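Local coordinates for Two-component system sensor histidine kinase (Bacteroides thetaiotaomicron, PDB 3OTT), which probably works as a membrane-bound sensor kinase and transcription regulator, its extracellular beta-propeller and beta-sandwich part apparently sensing saccharides, at residues 235-249 and 279-292. Numbering follows the deposited sequence.
Sequences KSLALDGNGDLLAGT and NIIWNIFADQEHNI. With TBR (hexatantalum dodecabromide), chain D.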
loop_
_atom_site.group_PDB
_atom_site.type_symbol
_atom_site.label_atom_id
_atom_site.label_comp_id
_atom_site.label_asym_id
_atom_site.label_seq_id
_atom_site.Cartn_x
_atom_site.Cartn_y
_atom_site.Cartn_z
ATOM N N LYS B 235 13.215 -16.490 -26.984
ATOM C CA LYS B 235 11.815 -16.209 -27.368
ATOM C C LYS B 235 10.960 -15.663 -26.231
ATOM O O LYS B 235 9.935 -15.019 -26.460
ATOM C CB LYS B 235 11.155 -17.488 -27.884
ATOM C CG LYS B 235 11.980 -18.199 -28.913
ATOM C CD LYS B 235 11.149 -19.145 -29.780
ATOM C CE LYS B 235 11.786 -19.364 -31.180
ATOM N NZ LYS B 235 12.264 -18.088 -31.905
ATOM N N SER B 236 11.328 -15.954 -24.995
ATOM C CA SER B 236 10.466 -15.553 -23.885
ATOM C C SER B 236 11.262 -15.441 -22.607
ATOM O O SER B 236 12.274 -16.092 -22.461
ATOM C CB SER B 236 9.358 -16.611 -23.698
ATOM O OG SER B 236 9.952 -17.927 -23.709
ATOM N N LEU B 237 10.780 -14.654 -21.658
ATOM C CA LEU B 237 11.570 -14.346 -20.442
ATOM C C LEU B 237 10.545 -14.207 -19.344
ATOM O O LEU B 237 9.481 -13.661 -19.600
ATOM C CB LEU B 237 12.342 -13.025 -20.576
ATOM C CG LEU B 237 13.399 -12.863 -21.699
ATOM C CD1 LEU B 237 13.840 -11.397 -22.020
ATOM C CD2 LEU B 237 14.691 -13.713 -21.380
ATOM N N ALA B 238 10.887 -14.697 -18.148
ATOM C CA ALA B 238 10.158 -14.482 -16.894
ATOM C C ALA B 238 11.156 -14.625 -15.739
ATOM O O ALA B 238 12.242 -15.235 -15.895
ATOM C CB ALA B 238 9.033 -15.580 -16.708
ATOM N N LEU B 239 10.734 -14.162 -14.581
ATOM C CA LEU B 239 11.420 -14.372 -13.311
ATOM C C LEU B 239 10.639 -15.300 -12.395
ATOM O O LEU B 239 9.408 -15.127 -12.246
ATOM C CB LEU B 239 11.525 -13.038 -12.532
ATOM C CG LEU B 239 12.403 -11.977 -13.250
ATOM C CD1 LEU B 239 12.070 -10.590 -12.665
ATOM C CD2 LEU B 239 13.906 -12.316 -13.120
ATOM N N ASP B 240 11.342 -16.188 -11.701
ATOM C CA ASP B 240 10.677 -17.124 -10.885
ATOM C C ASP B 240 10.570 -16.650 -9.441
ATOM O O ASP B 240 10.967 -15.525 -9.119
ATOM C CB ASP B 240 11.252 -18.529 -11.075
ATOM C CG ASP B 240 12.608 -18.726 -10.392
ATOM O OD1 ASP B 240 13.069 -17.872 -9.585
ATOM O OD2 ASP B 240 13.197 -19.767 -10.697
ATOM N N GLY B 241 10.001 -17.475 -8.571
ATOM C CA GLY B 241 9.765 -17.048 -7.187
ATOM C C GLY B 241 11.059 -16.778 -6.405
ATOM O O GLY B 241 11.065 -15.996 -5.452
ATOM N N ASN B 242 12.132 -17.462 -6.803
ATOM C CA ASN B 242 13.476 -17.226 -6.298
ATOM C C ASN B 242 14.177 -15.952 -6.877
ATOM O O ASN B 242 15.273 -15.659 -6.477
ATOM C CB ASN B 242 14.333 -18.476 -6.583
ATOM C CG ASN B 242 13.737 -19.786 -5.955
ATOM O OD1 ASN B 242 12.987 -19.747 -4.957
ATOM N ND2 ASN B 242 14.068 -20.948 -6.561
ATOM N N GLY B 243 13.562 -15.216 -7.804
ATOM C CA GLY B 243 14.247 -14.114 -8.469
ATOM C C GLY B 243 15.219 -14.551 -9.586
ATOM O O GLY B 243 15.961 -13.741 -10.145
ATOM N N ASP B 244 15.208 -15.829 -9.941
ATOM C CA ASP B 244 15.960 -16.263 -11.087
ATOM C C ASP B 244 15.306 -15.935 -12.405
ATOM O O ASP B 244 14.073 -15.995 -12.542
ATOM C CB ASP B 244 16.220 -17.733 -10.989
ATOM C CG ASP B 244 17.168 -18.045 -9.846
ATOM O OD1 ASP B 244 17.917 -17.129 -9.391
ATOM O OD2 ASP B 244 17.191 -19.213 -9.426
ATOM N N LEU B 245 16.166 -15.640 -13.383
ATOM C CA LEU B 245 15.721 -15.318 -14.692
ATOM C C LEU B 245 15.592 -16.570 -15.524
ATOM O O LEU B 245 16.519 -17.369 -15.607
ATOM C CB LEU B 245 16.714 -14.347 -15.277
ATOM C CG LEU B 245 16.530 -13.642 -16.595
ATOM C CD1 LEU B 245 17.042 -14.531 -17.677
ATOM C CD2 LEU B 245 15.130 -13.035 -16.848
ATOM N N LEU B 246 14.438 -16.741 -16.155
ATOM C CA LEU B 246 14.187 -17.932 -16.981
ATOM C C LEU B 246 14.107 -17.493 -18.380
ATOM O O LEU B 246 13.398 -16.535 -18.688
ATOM C CB LEU B 246 12.878 -18.599 -16.623
ATOM C CG LEU B 246 12.712 -19.542 -15.425
ATOM C CD1 LEU B 246 13.567 -19.327 -14.216
ATOM C CD2 LEU B 246 11.199 -19.629 -15.019
ATOM N N ALA B 247 14.827 -18.179 -19.246
ATOM C CA ALA B 247 14.885 -17.778 -20.646
ATOM C C ALA B 247 14.393 -18.923 -21.512
ATOM O O ALA B 247 14.939 -20.031 -21.430
ATOM C CB ALA B 247 16.327 -17.368 -21.036
ATOM N N GLY B 248 13.371 -18.676 -22.321
ATOM C CA GLY B 248 12.831 -19.724 -23.203
ATOM C C GLY B 248 13.398 -19.585 -24.592
ATOM O O GLY B 248 13.398 -18.502 -25.182
ATOM N N THR B 249 13.936 -20.683 -25.120
ATOM C CA THR B 249 14.624 -20.624 -26.390
ATOM C C THR B 249 13.949 -21.579 -27.349
ATOM O O THR B 249 12.961 -22.192 -27.020
ATOM C CB THR B 249 16.160 -20.948 -26.229
ATOM O OG1 THR B 249 16.349 -22.355 -26.024
ATOM C CG2 THR B 249 16.783 -20.186 -25.025
ATOM N N ASN B 279 10.952 -28.452 -26.710
ATOM C CA ASN B 279 12.177 -27.625 -26.558
ATOM C C ASN B 279 11.932 -26.199 -27.032
ATOM O O ASN B 279 12.752 -25.298 -26.752
ATOM C CB ASN B 279 13.375 -28.235 -27.342
ATOM C CG ASN B 279 14.064 -29.383 -26.589
ATOM O OD1 ASN B 279 13.900 -29.548 -25.373
ATOM N ND2 ASN B 279 14.814 -30.205 -27.315
ATOM N N ILE B 280 10.861 -25.981 -27.800
ATOM C CA ILE B 280 10.625 -24.659 -28.262
ATOM C C ILE B 280 9.697 -23.931 -27.329
ATOM O O ILE B 280 8.487 -24.218 -27.324
ATOM C CB ILE B 280 10.111 -24.568 -29.704
ATOM C CG1 ILE B 280 11.175 -25.073 -30.703
ATOM C CG2 ILE B 280 9.775 -23.082 -30.018
ATOM C CD1 ILE B 280 10.612 -25.741 -31.987
ATOM N N ILE B 281 10.224 -22.943 -26.589
ATOM C CA ILE B 281 9.420 -22.275 -25.552
ATOM C C ILE B 281 8.953 -20.863 -25.942
ATOM O O ILE B 281 9.715 -19.891 -25.802
ATOM C CB ILE B 281 10.184 -22.242 -24.203
ATOM C CG1 ILE B 281 10.458 -23.668 -23.707
ATOM C CG2 ILE B 281 9.370 -21.535 -23.113
ATOM C CD1 ILE B 281 11.634 -23.764 -22.733
ATOM N N TRP B 282 7.700 -20.754 -26.393
ATOM C CA TRP B 282 7.072 -19.494 -26.861
ATOM C C TRP B 282 6.767 -18.494 -25.777
ATOM O O TRP B 282 6.823 -17.321 -26.051
ATOM C CB TRP B 282 5.768 -19.724 -27.649
ATOM C CG TRP B 282 5.973 -20.535 -28.902
ATOM C CD1 TRP B 282 5.579 -21.845 -29.120
ATOM C CD2 TRP B 282 6.706 -20.144 -30.065
ATOM N NE1 TRP B 282 5.972 -22.241 -30.357
ATOM C CE2 TRP B 282 6.667 -21.223 -30.959
ATOM C CE3 TRP B 282 7.365 -18.958 -30.450
ATOM C CZ2 TRP B 282 7.255 -21.177 -32.225
ATOM C CZ3 TRP B 282 7.980 -18.915 -31.740
ATOM C CH2 TRP B 282 7.905 -20.020 -32.598
ATOM N N ASN B 283 6.432 -18.949 -24.563
ATOM C CA ASN B 283 6.030 -18.064 -23.464
ATOM C C ASN B 283 6.243 -18.718 -22.120
ATOM O O ASN B 283 6.069 -19.939 -21.972
ATOM C CB ASN B 283 4.535 -17.603 -23.616
ATOM C CG ASN B 283 4.204 -16.379 -22.755
ATOM O OD1 ASN B 283 3.600 -16.507 -21.646
ATOM N ND2 ASN B 283 4.608 -15.187 -23.227
ATOM N N ILE B 284 6.633 -17.911 -21.132
ATOM C CA ILE B 284 6.817 -18.369 -19.785
ATOM C C ILE B 284 6.028 -17.411 -18.952
ATOM O O ILE B 284 6.155 -16.171 -19.064
ATOM C CB ILE B 284 8.344 -18.321 -19.322
ATOM C CG1 ILE B 284 9.273 -19.109 -20.270
ATOM C CG2 ILE B 284 8.532 -18.816 -17.885
ATOM C CD1 ILE B 284 10.810 -18.941 -19.901
ATOM N N PHE B 285 5.233 -17.972 -18.049
ATOM C CA PHE B 285 4.424 -17.136 -17.227
ATOM C C PHE B 285 4.509 -17.620 -15.821
ATOM O O PHE B 285 4.312 -18.817 -15.561
ATOM C CB PHE B 285 2.989 -17.269 -17.723
ATOM C CG PHE B 285 1.984 -16.656 -16.837
ATOM C CD1 PHE B 285 1.906 -15.262 -16.719
ATOM C CD2 PHE B 285 1.061 -17.460 -16.142
ATOM C CE1 PHE B 285 0.935 -14.652 -15.911
ATOM C CE2 PHE B 285 0.043 -16.868 -15.354
ATOM C CZ PHE B 285 -0.010 -15.454 -15.229
ATOM N N ALA B 286 4.754 -16.693 -14.906
ATOM C CA ALA B 286 4.775 -16.989 -13.479
ATOM C C ALA B 286 3.431 -16.586 -12.883
ATOM O O ALA B 286 3.056 -15.428 -13.020
ATOM C CB ALA B 286 5.992 -16.213 -12.758
ATOM N N ASP B 287 2.696 -17.505 -12.251
ATOM C CA ASP B 287 1.341 -17.175 -11.834
ATOM C C ASP B 287 1.417 -16.576 -10.450
ATOM O O ASP B 287 2.493 -16.521 -9.874
ATOM C CB ASP B 287 0.372 -18.388 -11.883
ATOM C CG ASP B 287 0.745 -19.525 -10.921
ATOM O OD1 ASP B 287 1.565 -19.302 -9.989
ATOM O OD2 ASP B 287 0.195 -20.670 -11.081
ATOM N N GLN B 288 0.275 -16.168 -9.913
ATOM C CA GLN B 288 0.184 -15.558 -8.570
ATOM C C GLN B 288 0.738 -16.429 -7.434
ATOM O O GLN B 288 1.021 -15.937 -6.355
ATOM C CB GLN B 288 -1.272 -15.154 -8.272
ATOM C CG GLN B 288 -1.696 -13.872 -9.008
ATOM C CD GLN B 288 -0.844 -12.644 -8.581
ATOM O OE1 GLN B 288 -0.356 -12.560 -7.438
ATOM N NE2 GLN B 288 -0.667 -11.700 -9.501
ATOM N N GLU B 289 0.851 -17.731 -7.672
ATOM C CA GLU B 289 1.393 -18.638 -6.666
ATOM C C GLU B 289 2.832 -19.002 -6.989
ATOM O O GLU B 289 3.366 -19.932 -6.375
ATOM C CB GLU B 289 0.586 -19.913 -6.627
ATOM C CG GLU B 289 -0.666 -19.819 -5.828
ATOM C CD GLU B 289 -1.574 -21.082 -5.969
ATOM O OE1 GLU B 289 -1.542 -21.791 -7.022
ATOM O OE2 GLU B 289 -2.323 -21.351 -5.009
ATOM N N HIS B 290 3.408 -18.322 -7.990
ATOM C CA HIS B 290 4.760 -18.515 -8.448
ATOM C C HIS B 290 4.976 -19.844 -9.187
ATOM O O HIS B 290 6.140 -20.243 -9.422
ATOM C CB HIS B 290 5.771 -18.440 -7.268
ATOM C CG HIS B 290 5.555 -17.265 -6.361
ATOM N ND1 HIS B 290 5.697 -15.961 -6.791
ATOM C CD2 HIS B 290 5.197 -17.197 -5.052
ATOM C CE1 HIS B 290 5.429 -15.135 -5.796
ATOM N NE2 HIS B 290 5.128 -15.857 -4.729
ATOM N N ASN B 291 3.909 -20.556 -9.522
ATOM C CA ASN B 291 4.096 -21.703 -10.436
ATOM C C ASN B 291 4.557 -21.103 -11.765
ATOM O O ASN B 291 4.098 -20.023 -12.131
ATOM C CB ASN B 291 2.790 -22.476 -10.654
ATOM C CG ASN B 291 2.183 -22.970 -9.360
ATOM O OD1 ASN B 291 2.868 -23.566 -8.539
ATOM N ND2 ASN B 291 0.914 -22.680 -9.154
ATOM N N ILE B 292 5.429 -21.802 -12.481
ATOM C CA ILE B 292 5.915 -21.408 -13.811
ATOM C C ILE B 292 5.201 -22.235 -14.880
ATOM O O ILE B 292 5.310 -23.455 -14.893
ATOM C CB ILE B 292 7.375 -21.797 -13.909
ATOM C CG1 ILE B 292 8.193 -21.090 -12.807
ATOM C CG2 ILE B 292 7.933 -21.557 -15.285
ATOM C CD1 ILE B 292 7.957 -19.557 -12.696
HETATM TA TA1 TBR D . -3.731 -14.753 -3.732
HETATM TA TA2 TBR D . -4.835 -16.894 -5.045
HETATM TA TA3 TBR D . -5.399 -16.490 -2.276
HETATM TA TA4 TBR D . -7.388 -16.116 -4.249
HETATM TA TA5 TBR D . -6.252 -13.929 -2.925
HETATM TA TA6 TBR D . -5.643 -14.361 -5.605
HETATM BR BR1 TBR D . -2.208 -16.521 -4.881
HETATM BR BR2 TBR D . -2.986 -15.749 -1.444
HETATM BR BR3 TBR D . -4.075 -12.622 -2.329
HETATM BR BR4 TBR D . -3.431 -12.987 -5.598
HETATM BR BR5 TBR D . -4.453 -18.730 -3.256
HETATM BR BR6 TBR D . -6.324 -14.873 -0.471
HETATM BR BR7 TBR D . -8.826 -14.293 -3.040
HETATM BR BR8 TBR D . -8.071 -14.888 -6.428
HETATM BR BR9 TBR D . -6.974 -18.247 -5.688
HETATM BR BRA TBR D . -7.756 -17.630 -2.134
HETATM BR BRB TBR D . -6.663 -12.124 -4.752
HETATM BR BRC TBR D . -4.714 -15.971 -7.438
HETATM O O HOH W 1 8.829 -19.740 -9.163
#
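Lys235 lays its aliphatic chain alongside the indole of Trp282, both side chains pointing the same way, with CD 3.7 Å from Trp282 CZ3; a lysine suits this partly exposed place because its flexible methylene chain can run beside the indole and give it apolar contact. Next, Ser236 turns its hydroxyl to the facing strand and donates from OG to Ile281 O at 2.9 Å, meeting that oxygen from above the carbonyl plane. OG stands between the backbone N and the carbonyl carbon (chi1 47°), the rotamer that carries it to Ile281, while CB packs on Asn283 CA. An alanine here would probably leave Ile281 O without this donor and open a small gap beside Ile284 CG1.

Ala238 is small enough for Ile284 to press close, CB to CG2 at 3.5 Å, tighter than ordinary van der Waals contact. At the Asp240–Gly243 type I turn, one water accepts from Gly241 N and donates to His290 O, joining the two hairpin turns. On the returning strand, Leu246 meets Ile292 tip to tip, CD2 to CG2 at 3.8 Å, and its CB touches Ile284 CD1. Gly248 lets Ile281 and Ile284 come up to the backbone; a side chain there would clash with Ile281 CG2 and Ser236 OG. Its carbonyl accepts from both Lys235 N and Ser236 N, a classic beta bulge. Thr249 O closes the contact, taking Ile281 N at 2.9 Å in an almost straight bond (178°).

Strands 235-239 and 281-286 run nearly parallel (14°) but belong to separate four-stranded antiparallel sheets, packed through small residues and branched aliphatics. This is the face-to-face packing of the innermost strands of adjacent blades in a beta-propeller, here of the two-component regulator type.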